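Local atomic coordinates of succinylglutamate desuccinylase (Vibrio parahaemolyticus, PDB entry 2BCO), a protein that probably hydrolyses N-succinylglutamate to succinate and glutamate with the help of one zinc ion, the last step of arginine breakdown by the AST pathway. Residues Y164-S169 with T217-R222; R268-F273 with G294-K299; N55-C60 with D139-T144; R261-I266 with M326-K331. All coordinates share one frame; numbering follows the deposited sequence.

Interaction 1. Residues Y164-S169 with T217-R222; sequences YTFAVS and TMELGR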
loop_
_atom_site.group_PDB
_atom_site.type_symbol
_atom_site.label_atom_id
_atom_site.label_comp_id
_atom_site.label_asym_id
_atom_site.label_seq_id
_atom_site.Cartn_x
_atom_site.Cartn_y
_atom_site.Cartn_z
ATOM N N TYR A 164 -13.969 -2.897 4.559
ATOM C CA TYR A 164 -13.821 -2.761 3.111
ATOM C C TYR A 164 -12.457 -2.156 2.769
ATOM O O TYR A 164 -11.831 -2.537 1.776
ATOM C CB TYR A 164 -14.941 -1.894 2.539
ATOM C CG TYR A 164 -14.842 -1.692 1.047
ATOM C CD1 TYR A 164 -15.143 -2.726 0.157
ATOM C CD2 TYR A 164 -14.441 -0.470 0.521
ATOM C CE1 TYR A 164 -15.045 -2.537 -1.234
ATOM C CE2 TYR A 164 -14.336 -0.272 -0.862
ATOM C CZ TYR A 164 -14.644 -1.310 -1.733
ATOM O OH TYR A 164 -14.565 -1.104 -3.095
ATOM N N THR A 165 -12.017 -1.202 3.590
ATOM C CA THR A 165 -10.708 -0.572 3.438
ATOM C C THR A 165 -9.951 -0.704 4.757
ATOM O O THR A 165 -10.549 -0.675 5.836
ATOM C CB THR A 165 -10.786 0.950 3.120
ATOM O OG1 THR A 165 -11.498 1.627 4.165
ATOM C CG2 THR A 165 -11.458 1.198 1.785
ATOM N N PHE A 166 -8.638 -0.877 4.655
ATOM C CA PHE A 166 -7.775 -0.957 5.824
ATOM C C PHE A 166 -6.341 -0.776 5.368
ATOM O O PHE A 166 -6.057 -0.852 4.176
ATOM C CB PHE A 166 -7.982 -2.271 6.607
ATOM C CG PHE A 166 -7.418 -3.506 5.951
ATOM C CD1 PHE A 166 -6.106 -3.906 6.200
ATOM C CD2 PHE A 166 -8.226 -4.329 5.168
ATOM C CE1 PHE A 166 -5.607 -5.113 5.687
ATOM C CE2 PHE A 166 -7.732 -5.541 4.648
ATOM C CZ PHE A 166 -6.419 -5.931 4.915
ATOM N N ALA A 167 -5.439 -0.515 6.308
ATOM C CA ALA A 167 -4.046 -0.290 5.961
ATOM C C ALA A 167 -3.104 -1.004 6.907
ATOM O O ALA A 167 -3.481 -1.391 8.018
ATOM C CB ALA A 167 -3.750 1.212 5.965
ATOM N N VAL A 168 -1.868 -1.164 6.456
ATOM C CA VAL A 168 -0.841 -1.819 7.239
ATOM C C VAL A 168 0.364 -0.895 7.374
ATOM O O VAL A 168 0.928 -0.453 6.373
ATOM C CB VAL A 168 -0.396 -3.140 6.577
ATOM C CG1 VAL A 168 0.737 -3.757 7.368
ATOM C CG2 VAL A 168 -1.568 -4.099 6.499
ATOM N N SER A 169 0.736 -0.596 8.616
ATOM C CA SER A 169 1.876 0.270 8.900
ATOM C C SER A 169 3.097 -0.599 9.231
ATOM O O SER A 169 3.084 -1.343 10.214
ATOM C CB SER A 169 1.560 1.191 10.083
ATOM O OG SER A 169 2.678 1.994 10.401
ATOM N N THR A 217 0.668 0.331 3.372
ATOM C CA THR A 217 0.251 -0.543 2.296
ATOM C C THR A 217 -1.249 -0.402 2.518
ATOM O O THR A 217 -1.749 -0.726 3.595
ATOM C CB THR A 217 0.679 -1.987 2.529
ATOM O OG1 THR A 217 2.108 -2.058 2.495
ATOM C CG2 THR A 217 0.096 -2.893 1.440
HETATM N N MSE A 218 -1.963 0.115 1.531
HETATM C CA MSE A 218 -3.399 0.309 1.685
HETATM C C MSE A 218 -4.248 -0.663 0.859
HETATM O O MSE A 218 -4.090 -0.765 -0.357
HETATM C CB MSE A 218 -3.751 1.765 1.336
HETATM C CG MSE A 218 -2.990 2.786 2.182
HETATM SE SE MSE A 218 -3.283 4.641 1.698
HETATM C CE MSE A 218 -4.801 4.978 2.844
ATOM N N GLU A 219 -5.140 -1.383 1.535
ATOM C CA GLU A 219 -6.037 -2.336 0.881
ATOM C C GLU A 219 -7.341 -1.610 0.526
ATOM O O GLU A 219 -8.224 -1.436 1.375
ATOM C CB GLU A 219 -6.345 -3.501 1.817
ATOM C CG GLU A 219 -5.128 -4.200 2.407
ATOM C CD GLU A 219 -4.269 -4.914 1.367
ATOM O OE1 GLU A 219 -4.823 -5.535 0.436
ATOM O OE2 GLU A 219 -3.033 -4.874 1.500
ATOM N N LEU A 220 -7.444 -1.190 -0.731
ATOM C CA LEU A 220 -8.600 -0.459 -1.241
ATOM C C LEU A 220 -9.566 -1.349 -2.014
ATOM O O LEU A 220 -9.400 -1.575 -3.217
ATOM C CB LEU A 220 -8.136 0.669 -2.163
ATOM C CG LEU A 220 -7.536 1.937 -1.565
ATOM C CD1 LEU A 220 -6.847 1.637 -0.258
ATOM C CD2 LEU A 220 -6.579 2.562 -2.569
ATOM N N GLY A 221 -10.581 -1.847 -1.330
ATOM C CA GLY A 221 -11.548 -2.679 -2.004
ATOM C C GLY A 221 -11.012 -4.044 -2.388
ATOM O O GLY A 221 -10.055 -4.542 -1.799
ATOM N N ARG A 222 -11.650 -4.637 -3.390
ATOM C CA ARG A 222 -11.313 -5.971 -3.884
ATOM C C ARG A 222 -10.801 -5.877 -5.311
ATOM O O ARG A 222 -10.919 -4.825 -5.945
ATOM C CB ARG A 222 -12.573 -6.846 -3.863
ATOM C CG ARG A 222 -13.219 -6.964 -2.490
ATOM C CD ARG A 222 -12.524 -8.029 -1.674
ATOM N NE ARG A 222 -12.834 -9.367 -2.178
ATOM C CZ ARG A 222 -13.999 -9.979 -1.995
ATOM N NH1 ARG A 222 -14.969 -9.375 -1.306
ATOM N NH2 ARG A 222 -14.204 -11.187 -2.504
HETATM O O HOH W 1 -13.942 -3.245 -4.458
HETATM O O HOH W 2 -9.585 -4.439 1.049
#

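Interaction 2. Residues R268-F273 with G294-K299; sequences RLHDDF and GHDGDK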
loop_
_atom_site.group_PDB
_atom_site.type_symbol
_atom_site.label_atom_id
_atom_site.label_comp_id
_atom_site.label_asym_id
_atom_site.label_seq_id
_atom_site.Cartn_x
_atom_site.Cartn_y
_atom_site.Cartn_z
ATOM N N ARG A 268 3.969 -22.037 9.887
ATOM C CA ARG A 268 3.793 -23.439 9.496
ATOM C C ARG A 268 5.012 -24.281 9.878
ATOM O O ARG A 268 6.118 -24.063 9.380
ATOM C CB ARG A 268 3.551 -23.545 7.987
ATOM C CG ARG A 268 3.330 -24.967 7.475
ATOM C CD ARG A 268 2.990 -24.949 5.994
ATOM N NE ARG A 268 2.646 -26.266 5.456
ATOM C CZ ARG A 268 2.106 -26.460 4.252
ATOM N NH1 ARG A 268 1.849 -25.422 3.460
ATOM N NH2 ARG A 268 1.819 -27.686 3.832
ATOM N N LEU A 269 4.789 -25.248 10.766
ATOM C CA LEU A 269 5.847 -26.129 11.243
ATOM C C LEU A 269 5.923 -27.470 10.519
ATOM O O LEU A 269 7.015 -27.994 10.299
ATOM C CB LEU A 269 5.679 -26.382 12.746
ATOM C CG LEU A 269 6.576 -25.609 13.715
ATOM C CD1 LEU A 269 8.012 -26.107 13.579
ATOM C CD2 LEU A 269 6.485 -24.112 13.441
ATOM N N HIS A 270 4.773 -28.027 10.153
ATOM C CA HIS A 270 4.747 -29.320 9.476
ATOM C C HIS A 270 4.079 -29.278 8.108
ATOM O O HIS A 270 3.458 -28.286 7.732
ATOM C CB HIS A 270 4.036 -30.354 10.352
ATOM C CG HIS A 270 4.521 -30.385 11.768
ATOM N ND1 HIS A 270 4.246 -29.381 12.672
ATOM C CD2 HIS A 270 5.270 -31.295 12.434
ATOM C CE1 HIS A 270 4.802 -29.672 13.833
ATOM N NE2 HIS A 270 5.430 -30.827 13.718
ATOM N N ASP A 271 4.212 -30.377 7.373
ATOM C CA ASP A 271 3.638 -30.501 6.039
ATOM C C ASP A 271 2.116 -30.620 6.123
ATOM O O ASP A 271 1.392 -30.116 5.260
ATOM C CB ASP A 271 4.231 -31.730 5.335
ATOM C CG ASP A 271 3.849 -31.808 3.865
ATOM O OD1 ASP A 271 2.644 -31.946 3.562
ATOM O OD2 ASP A 271 4.758 -31.733 3.011
ATOM N N ASP A 272 1.641 -31.291 7.169
ATOM C CA ASP A 272 0.212 -31.483 7.399
ATOM C C ASP A 272 -0.322 -30.289 8.182
ATOM O O ASP A 272 -0.447 -30.326 9.406
ATOM C CB ASP A 272 -0.023 -32.781 8.178
ATOM C CG ASP A 272 -1.492 -33.045 8.449
ATOM O OD1 ASP A 272 -2.321 -32.805 7.544
ATOM O OD2 ASP A 272 -1.816 -33.499 9.566
ATOM N N PHE A 273 -0.636 -29.229 7.451
ATOM C CA PHE A 273 -1.128 -27.984 8.024
ATOM C C PHE A 273 -2.385 -27.559 7.266
ATOM O O PHE A 273 -2.463 -27.738 6.051
ATOM C CB PHE A 273 -0.032 -26.919 7.865
ATOM C CG PHE A 273 -0.409 -25.555 8.370
ATOM C CD1 PHE A 273 -0.096 -25.167 9.670
ATOM C CD2 PHE A 273 -1.053 -24.641 7.535
ATOM C CE1 PHE A 273 -0.417 -23.886 10.133
ATOM C CE2 PHE A 273 -1.382 -23.354 7.992
ATOM C CZ PHE A 273 -1.062 -22.976 9.290
ATOM N N GLY A 294 -7.919 -24.503 12.965
ATOM C CA GLY A 294 -6.966 -25.159 12.094
ATOM C C GLY A 294 -6.089 -26.105 12.882
ATOM O O GLY A 294 -6.382 -26.422 14.037
ATOM N N HIS A 295 -5.008 -26.557 12.263
ATOM C CA HIS A 295 -4.099 -27.466 12.930
ATOM C C HIS A 295 -2.755 -27.493 12.209
ATOM O O HIS A 295 -2.677 -27.318 10.989
ATOM C CB HIS A 295 -4.710 -28.869 12.980
ATOM C CG HIS A 295 -4.865 -29.509 11.636
ATOM N ND1 HIS A 295 -3.812 -30.104 10.973
ATOM C CD2 HIS A 295 -5.939 -29.631 10.826
ATOM C CE1 HIS A 295 -4.235 -30.567 9.811
ATOM N NE2 HIS A 295 -5.520 -30.295 9.693
ATOM N N ASP A 296 -1.695 -27.694 12.981
ATOM C CA ASP A 296 -0.345 -27.754 12.445
ATOM C C ASP A 296 0.221 -29.075 12.954
ATOM O O ASP A 296 0.618 -29.187 14.122
ATOM C CB ASP A 296 0.481 -26.583 12.980
ATOM C CG ASP A 296 1.728 -26.325 12.159
ATOM O OD1 ASP A 296 2.378 -27.305 11.727
ATOM O OD2 ASP A 296 2.066 -25.139 11.955
ATOM N N GLY A 297 0.250 -30.078 12.080
ATOM C CA GLY A 297 0.737 -31.379 12.490
ATOM C C GLY A 297 -0.292 -31.976 13.431
ATOM O O GLY A 297 -1.404 -32.299 13.012
ATOM N N ASP A 298 0.065 -32.104 14.705
ATOM C CA ASP A 298 -0.850 -32.661 15.698
ATOM C C ASP A 298 -1.449 -31.542 16.541
ATOM O O ASP A 298 -2.631 -31.567 16.881
ATOM C CB ASP A 298 -0.116 -33.640 16.623
ATOM C CG ASP A 298 0.570 -34.766 15.866
ATOM O OD1 ASP A 298 -0.109 -35.474 15.093
ATOM O OD2 ASP A 298 1.789 -34.947 16.056
ATOM N N LYS A 299 -0.611 -30.566 16.877
ATOM C CA LYS A 299 -1.015 -29.425 17.694
ATOM C C LYS A 299 -1.984 -28.533 16.920
ATOM O O LYS A 299 -1.620 -27.944 15.903
ATOM C CB LYS A 299 0.223 -28.620 18.098
ATOM C CG LYS A 299 0.147 -27.984 19.480
ATOM C CD LYS A 299 -0.925 -26.913 19.571
ATOM C CE LYS A 299 -0.904 -26.241 20.936
ATOM N NZ LYS A 299 -1.890 -25.129 21.029
#

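Interaction 3. Residues N55-C60 with D139-T144; sequences NIIISC and DFYQDT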
loop_
_atom_site.group_PDB
_atom_site.type_symbol
_atom_site.label_atom_id
_atom_site.label_comp_id
_atom_site.label_asym_id
_atom_site.label_seq_id
_atom_site.Cartn_x
_atom_site.Cartn_y
_atom_site.Cartn_z
ATOM N N ASN A 55 6.989 15.013 -0.064
ATOM C CA ASN A 55 7.516 14.192 -1.141
ATOM C C ASN A 55 6.784 12.874 -1.003
ATOM O O ASN A 55 7.145 12.019 -0.199
ATOM C CB ASN A 55 9.022 14.031 -0.977
ATOM C CG ASN A 55 9.755 15.339 -1.174
ATOM O OD1 ASN A 55 9.908 15.811 -2.300
ATOM N ND2 ASN A 55 10.185 15.949 -0.077
ATOM N N ILE A 56 5.725 12.738 -1.788
ATOM C CA ILE A 56 4.883 11.557 -1.741
ATOM C C ILE A 56 5.049 10.595 -2.902
ATOM O O ILE A 56 4.911 10.971 -4.067
ATOM C CB ILE A 56 3.393 11.947 -1.705
ATOM C CG1 ILE A 56 3.171 13.103 -0.728
ATOM C CG2 ILE A 56 2.559 10.735 -1.318
ATOM C CD1 ILE A 56 1.744 13.632 -0.740
ATOM N N ILE A 57 5.341 9.346 -2.573
ATOM C CA ILE A 57 5.451 8.310 -3.582
ATOM C C ILE A 57 4.084 7.658 -3.547
ATOM O O ILE A 57 3.623 7.237 -2.495
ATOM C CB ILE A 57 6.494 7.235 -3.220
ATOM C CG1 ILE A 57 7.902 7.828 -3.251
ATOM C CG2 ILE A 57 6.385 6.059 -4.197
ATOM C CD1 ILE A 57 8.978 6.827 -2.845
ATOM N N ILE A 58 3.418 7.601 -4.687
ATOM C CA ILE A 58 2.108 6.981 -4.739
ATOM C C ILE A 58 2.216 5.834 -5.732
ATOM O O ILE A 58 2.196 6.045 -6.936
ATOM C CB ILE A 58 1.038 7.993 -5.206
ATOM C CG1 ILE A 58 1.039 9.213 -4.269
ATOM C CG2 ILE A 58 -0.340 7.332 -5.216
ATOM C CD1 ILE A 58 0.283 10.421 -4.820
ATOM N N SER A 59 2.348 4.616 -5.223
ATOM C CA SER A 59 2.468 3.471 -6.107
ATOM C C SER A 59 1.223 2.602 -6.131
ATOM O O SER A 59 0.468 2.521 -5.163
ATOM C CB SER A 59 3.702 2.626 -5.734
ATOM O OG SER A 59 3.642 2.140 -4.406
ATOM N N CYS A 60 1.006 1.966 -7.268
ATOM C CA CYS A 60 -0.118 1.074 -7.425
ATOM C C CYS A 60 0.325 -0.035 -8.358
ATOM O O CYS A 60 1.348 0.084 -9.042
ATOM C CB CYS A 60 -1.314 1.818 -8.021
ATOM S SG CYS A 60 -1.005 2.495 -9.634
ATOM N N ASP A 139 16.259 7.794 -5.756
ATOM C CA ASP A 139 16.338 9.034 -6.526
ATOM C C ASP A 139 15.314 10.084 -6.118
ATOM O O ASP A 139 15.600 11.282 -6.135
ATOM C CB ASP A 139 16.178 8.752 -8.024
ATOM C CG ASP A 139 17.362 8.000 -8.611
ATOM O OD1 ASP A 139 18.369 7.789 -7.888
ATOM O OD2 ASP A 139 17.282 7.621 -9.803
ATOM N N PHE A 140 14.119 9.637 -5.760
ATOM C CA PHE A 140 13.065 10.555 -5.372
ATOM C C PHE A 140 13.284 11.173 -3.991
ATOM O O PHE A 140 13.043 12.360 -3.801
ATOM C CB PHE A 140 11.720 9.832 -5.410
ATOM C CG PHE A 140 10.548 10.727 -5.152
ATOM C CD1 PHE A 140 10.189 11.711 -6.072
ATOM C CD2 PHE A 140 9.800 10.593 -3.985
ATOM C CE1 PHE A 140 9.094 12.546 -5.834
ATOM C CE2 PHE A 140 8.704 11.422 -3.736
ATOM C CZ PHE A 140 8.349 12.403 -4.664
ATOM N N TYR A 141 13.733 10.374 -3.029
ATOM C CA TYR A 141 13.962 10.887 -1.686
ATOM C C TYR A 141 15.324 11.554 -1.512
ATOM O O TYR A 141 15.582 12.172 -0.479
ATOM C CB TYR A 141 13.818 9.777 -0.637
ATOM C CG TYR A 141 12.395 9.307 -0.410
ATOM C CD1 TYR A 141 11.327 10.208 -0.437
ATOM C CD2 TYR A 141 12.120 7.972 -0.114
ATOM C CE1 TYR A 141 10.012 9.791 -0.170
ATOM C CE2 TYR A 141 10.815 7.542 0.157
ATOM C CZ TYR A 141 9.764 8.454 0.128
ATOM O OH TYR A 141 8.477 8.022 0.387
ATOM N N GLN A 142 16.189 11.440 -2.515
ATOM C CA GLN A 142 17.519 12.036 -2.428
ATOM C C GLN A 142 17.419 13.540 -2.177
ATOM O O GLN A 142 16.690 14.255 -2.868
ATOM C CB GLN A 142 18.315 11.779 -3.714
ATOM C CG GLN A 142 19.739 12.321 -3.659
ATOM C CD GLN A 142 20.466 12.219 -4.986
ATOM O OE1 GLN A 142 20.609 11.131 -5.547
ATOM N NE2 GLN A 142 20.938 13.355 -5.493
ATOM N N ASP A 143 18.158 14.009 -1.179
ATOM C CA ASP A 143 18.169 15.426 -0.815
ATOM C C ASP A 143 16.795 15.956 -0.405
ATOM O O ASP A 143 16.367 17.023 -0.849
ATOM C CB ASP A 143 18.720 16.283 -1.967
ATOM C CG ASP A 143 20.114 15.857 -2.401
ATOM O OD1 ASP A 143 20.968 15.597 -1.528
ATOM O OD2 ASP A 143 20.351 15.793 -3.624
ATOM N N THR A 144 16.099 15.201 0.430
ATOM C CA THR A 144 14.799 15.626 0.931
ATOM C C THR A 144 14.865 15.367 2.422
ATOM O O THR A 144 15.527 14.429 2.859
ATOM C CB THR A 144 13.624 14.795 0.350
ATOM O OG1 THR A 144 13.678 13.453 0.854
ATOM C CG2 THR A 144 13.687 14.766 -1.166
#

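Interaction 4. Residues R261-I266 with M326-K331; sequences RVSRTI and MVCEVK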
loop_
_atom_site.group_PDB
_atom_site.type_symbol
_atom_site.label_atom_id
_atom_site.label_comp_id
_atom_site.label_asym_id
_atom_site.label_seq_id
_atom_site.Cartn_x
_atom_site.Cartn_y
_atom_site.Cartn_z
ATOM N N ARG A 261 -3.234 -4.448 16.524
ATOM C CA ARG A 261 -1.848 -4.802 16.808
ATOM C C ARG A 261 -1.783 -6.300 16.564
ATOM O O ARG A 261 -2.815 -6.971 16.549
ATOM C CB ARG A 261 -1.462 -4.489 18.264
ATOM C CG ARG A 261 -2.051 -5.421 19.325
ATOM C CD ARG A 261 -1.496 -5.084 20.720
ATOM N NE ARG A 261 -2.163 -5.810 21.803
ATOM C CZ ARG A 261 -1.985 -7.098 22.076
ATOM N NH1 ARG A 261 -1.152 -7.828 21.352
ATOM N NH2 ARG A 261 -2.651 -7.659 23.078
ATOM N N VAL A 262 -0.585 -6.834 16.376
ATOM C CA VAL A 262 -0.460 -8.263 16.136
ATOM C C VAL A 262 -0.456 -9.086 17.430
ATOM O O VAL A 262 0.507 -9.055 18.192
ATOM C CB VAL A 262 0.820 -8.563 15.333
ATOM C CG1 VAL A 262 0.971 -10.068 15.124
ATOM C CG2 VAL A 262 0.767 -7.824 14.000
ATOM N N SER A 263 -1.546 -9.808 17.680
ATOM C CA SER A 263 -1.644 -10.648 18.871
ATOM C C SER A 263 -0.529 -11.669 18.787
ATOM O O SER A 263 0.281 -11.793 19.700
ATOM C CB SER A 263 -2.995 -11.365 18.924
ATOM O OG SER A 263 -4.063 -10.434 18.946
ATOM N N ARG A 264 -0.499 -12.406 17.681
ATOM C CA ARG A 264 0.541 -13.394 17.450
ATOM C C ARG A 264 0.653 -13.748 15.977
ATOM O O ARG A 264 -0.273 -13.525 15.192
ATOM C CB ARG A 264 0.304 -14.649 18.298
ATOM C CG ARG A 264 -1.042 -15.314 18.129
ATOM C CD ARG A 264 -1.378 -16.109 19.388
ATOM N NE ARG A 264 -2.643 -16.827 19.271
ATOM C CZ ARG A 264 -2.809 -17.933 18.556
ATOM N NH1 ARG A 264 -1.788 -18.457 17.893
ATOM N NH2 ARG A 264 -4.000 -18.509 18.495
ATOM N N THR A 265 1.811 -14.279 15.608
ATOM C CA THR A 265 2.083 -14.659 14.231
ATOM C C THR A 265 2.105 -16.185 14.118
ATOM O O THR A 265 2.775 -16.860 14.896
ATOM C CB THR A 265 3.435 -14.055 13.766
ATOM O OG1 THR A 265 3.654 -14.354 12.380
ATOM C CG2 THR A 265 4.577 -14.617 14.588
ATOM N N ILE A 266 1.356 -16.721 13.157
ATOM C CA ILE A 266 1.273 -18.164 12.941
ATOM C C ILE A 266 2.314 -18.642 11.925
ATOM O O ILE A 266 2.373 -18.140 10.803
ATOM C CB ILE A 266 -0.136 -18.567 12.424
ATOM C CG1 ILE A 266 -1.215 -18.061 13.384
ATOM C CG2 ILE A 266 -0.220 -20.079 12.258
ATOM C CD1 ILE A 266 -1.061 -18.547 14.813
HETATM N N MSE A 326 -2.684 -12.978 13.703
HETATM C CA MSE A 326 -3.813 -12.945 14.621
HETATM C C MSE A 326 -3.710 -11.542 15.193
HETATM O O MSE A 326 -2.684 -11.166 15.753
HETATM C CB MSE A 326 -3.657 -13.988 15.729
HETATM C CG MSE A 326 -3.683 -15.432 15.256
HETATM SE SE MSE A 326 -5.366 -15.910 14.457
HETATM C CE MSE A 326 -6.296 -16.496 16.055
ATOM N N VAL A 327 -4.765 -10.762 15.029
ATOM C CA VAL A 327 -4.756 -9.390 15.504
ATOM C C VAL A 327 -5.904 -9.085 16.446
ATOM O O VAL A 327 -6.845 -9.871 16.567
ATOM C CB VAL A 327 -4.823 -8.426 14.319
ATOM C CG1 VAL A 327 -3.708 -8.757 13.336
ATOM C CG2 VAL A 327 -6.181 -8.537 13.635
ATOM N N CYS A 328 -5.815 -7.939 17.108
ATOM C CA CYS A 328 -6.840 -7.503 18.041
ATOM C C CYS A 328 -6.735 -6.000 18.210
ATOM O O CYS A 328 -5.646 -5.432 18.088
ATOM C CB CYS A 328 -6.656 -8.186 19.399
ATOM S SG CYS A 328 -5.061 -7.866 20.203
ATOM N N GLU A 329 -7.860 -5.352 18.477
ATOM C CA GLU A 329 -7.852 -3.908 18.672
ATOM C C GLU A 329 -6.847 -3.562 19.766
ATOM O O GLU A 329 -6.592 -4.358 20.676
ATOM C CB GLU A 329 -9.235 -3.398 19.091
ATOM C CG GLU A 329 -10.325 -3.611 18.061
ATOM C CD GLU A 329 -11.534 -2.718 18.299
ATOM O OE1 GLU A 329 -12.566 -2.918 17.625
ATOM O OE2 GLU A 329 -11.446 -1.813 19.155
ATOM N N VAL A 330 -6.265 -2.377 19.682
ATOM C CA VAL A 330 -5.324 -2.002 20.705
ATOM C C VAL A 330 -5.540 -0.594 21.242
ATOM O O VAL A 330 -6.057 0.289 20.546
ATOM C CB VAL A 330 -3.882 -2.159 20.214
ATOM C CG1 VAL A 330 -3.554 -1.118 19.174
ATOM C CG2 VAL A 330 -2.939 -2.088 21.408
ATOM N N LYS A 331 -5.165 -0.406 22.503
ATOM C CA LYS A 331 -5.299 0.884 23.153
ATOM C C LYS A 331 -4.103 1.688 22.688
ATOM O O LYS A 331 -2.958 1.344 22.976
ATOM C CB LYS A 331 -5.283 0.729 24.678
ATOM C CG LYS A 331 -5.702 2.001 25.408
ATOM C CD LYS A 331 -5.642 1.859 26.924
ATOM C CE LYS A 331 -6.134 3.129 27.600
ATOM N NZ LYS A 331 -5.369 4.329 27.154
#

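Interaction 1. Residues Y164-S169 with T217-R222
Backbone hydrogen bonds join the antiparallel strands 165-169 and 217-220, whose axes come within 4.7 Å. Phe166 and Glu219 form a hydrogen-bonded pair. Glu219 N donates a hydrogen bond to Phe166 O at 2.8 Å, nearly along the C=O axis, while the return bond from Phe166 N to Glu219 O is weak. Val168 and Thr217 form the next such pair, with Val168 N to Thr217 O at 2.9 Å and Thr217 N to Val168 O at 3.1 Å. At the corner, Gly221 N makes a weak hydrogen bond to Tyr164 O.

Two CH-pi contacts follow. Glu219 CG is anti to the carbonyl carbon (chi1 -53°). This lays it over one face of the Phe166 ring, towards CZ and CE1, 3.5 Å from the centroid. The side chains run side by side, with ring and carboxylate planes 30° apart. Tyr164 CG is anti to the backbone N (chi1 179°). One ring face covers Gly221 CA, which sits towards the CZ rim, 3.8 Å from the centroid.

One water bonds to both Tyr164 OH and Arg222 N. A second lies within hydrogen-bonding distance of Tyr164 O and Gly221 O and can donate to either.

On the face away from Phe166 and Glu219, Ala167 CB meets Met218 CG at 4.2 Å. Helices 179-188 and 235-245 cover Met218 there.

Glu219, the predicted active-site residue, has its side chain about 5 Å from the bound zinc ion. Thr217 lies beside the zinc ligand His155. This is consistent with the zinc-dependent active site of the AspA/AstE family.

Interaction 2. Residues R268-F273 with G294-K299
The carboxylate of Asp296 is the tight part of this contact. It is buried and takes three hydrogen bonds from the loop 268-273. Leu269 N reaches OD2 of Asp296 at 3.0 Å, and His270 N reaches OD1 of Asp296 at 3.0 Å. Each oxygen of Asp296 accepts with its syn lone pair. His270 ND1 also bonds to Asp296 OD1, at 2.9 Å and with an angle of 163°. Asp296 OD1 lies in the His270 ring plane, but ND1 meets it from above the carboxylate plane. The two planes stand 77° apart. OD1 thus has two donors, and the carboxylate probably favours a proton on ND1.

With CG anti to the backbone N (chi1 178°), the Phe273 ring brings its CD1 edge to Asp296 OD2, 3.1 Å away. One backbone bond crosses, from Gly297 N to Asp272 O at 2.8 Å. Gly297 CA lies over a face of the His270 ring. Within the loop, Arg268 NE bonds to His270 O and NH2 to Asp271 O.

The outer side is looser. Asp272 and His295 are near the surface, and OD1 of Asp272 approaches the His295 ring edge at CE1, 3.7 Å away.

Phe273 and Asp296 form an antiparallel, non-hydrogen-bonded pair. Asp296 also begins a type II' turn to Lys299. The arrangement is a loop hydrogen-bonded to the aspartate at the turn of a beta hairpin, within the barrel-sandwich hybrid domain and away from the zinc site.

Interaction 3. Residues N55-C60 with D139-T144
Strand 55-60 and the C-terminal end of helix 125-141 pack together here in the catalytic domain, whose alpha/beta fold is that of the zinc exopeptidase clan. No hydrogen bond crosses between the two segments. The contact is made mainly by Asn55 and Ile57 against Phe140, Tyr141 and Thr144.

Ile57 fits against both aromatic rings. Its CG1 meets Phe140 CD2 at 3.4 Å, as the two side chains slide past each other in opposite directions. The chain of Ile57 is extended at chi2 (178°), which carries CD1 on to Tyr141 CZ at 3.5 Å. Phe140 has CG anti to its backbone N (chi1 -174°), and its ring edge meets the strand backbone, with CE2 3.6 Å from Asn55 C. The edge of the Tyr141 ring faces Asn55 O. The Tyr141 hydroxyl lies against Ile57 CD1 and bonds to Trp150 O on the neighbouring strand 149-157.

The buried Asn55 amide bonds through ND2 to Thr148 OG1 and through OD1 to Arg90 NH1. Arg90 NH1 also bonds to Phe140 O, so it ties the strand residue to the helix end.

After the helix, Gln142 is the first residue to leave helical angles, and the chain turns back towards the strand. Thr144 OG1 donates to Tyr141 O at 2.7 Å across this turn. The same residue places its CB 3.7 Å from Asn55 ND2.

Interaction 4. Residues R261-I266 with M326-K331
Main-chain bonds hold the antiparallel segments 261-266 and 326-331 together. Arg261 N donates to Cys328 O at 3.0 Å, and Cys328 N returns a bond to Arg261 O. Further on, Met326 N reaches Arg264 O at 2.9 Å, nearly along the C=O axis. Met326 O takes Arg264 N at 3.2 Å and also a weak, bent bond from Ser263 N.

Side chains then cover this backbone. The Arg261 chain is extended from CG to NE and lies across Val330, with CD 3.4 Å from Val330 CG2. Turned at chi4 (74°), it sets one guanidinium face against Cys328 SG, which lies over the centre, 3.6 Å from the plane. Ser263 OG lies 3.0 Å from Cys328 SG. Arg264 and Met326, a selenomethionine, run side by side, with CG of Arg264 3.8 Å from CB of Met326. Met326 CG, anti to the carbonyl carbon (chi1 -65°), lies over the centre of the Arg264 guanidinium. The chain then bends at chi2 and chi3. Ile266 CG1 touches Met326 CG at 4.1 Å.

The next shell holds further partners. Arg264 NE forms a salt bridge with Glu308. Tyr341 of strand 338-341 packs on Arg261 and Val330.

Ser263 and Arg264 both face Met326, and the register shifts by one residue. This is a classic beta bulge. It lies where the chain turns a corner between the two strand portions, in the barrel-sandwich hybrid domain.

In the fold
Along the chain, interaction 3 closes first, then interaction 1. Both lie in the catalytic domain, their centres about 21 Å apart. Strand 149-157 runs between them, pairing with strands 55-60 and 214-220, and it carries the zinc ligand His155. Interaction 4 opens before and closes after interaction 2, which is nested in its loop and touches it through Phe273 and Ile266. The centres of interactions 4 and 1 are about 17 Å apart. Strand 192-195 joins the two, pairing with 165-169 and with 258-267. Interactions 2 and 3 are about 42 Å apart between centres. Interaction 1 thus lies at the zinc site, while interactions 2 and 4 belong to the hybrid domain, joined to the catalytic domain by strand pairing.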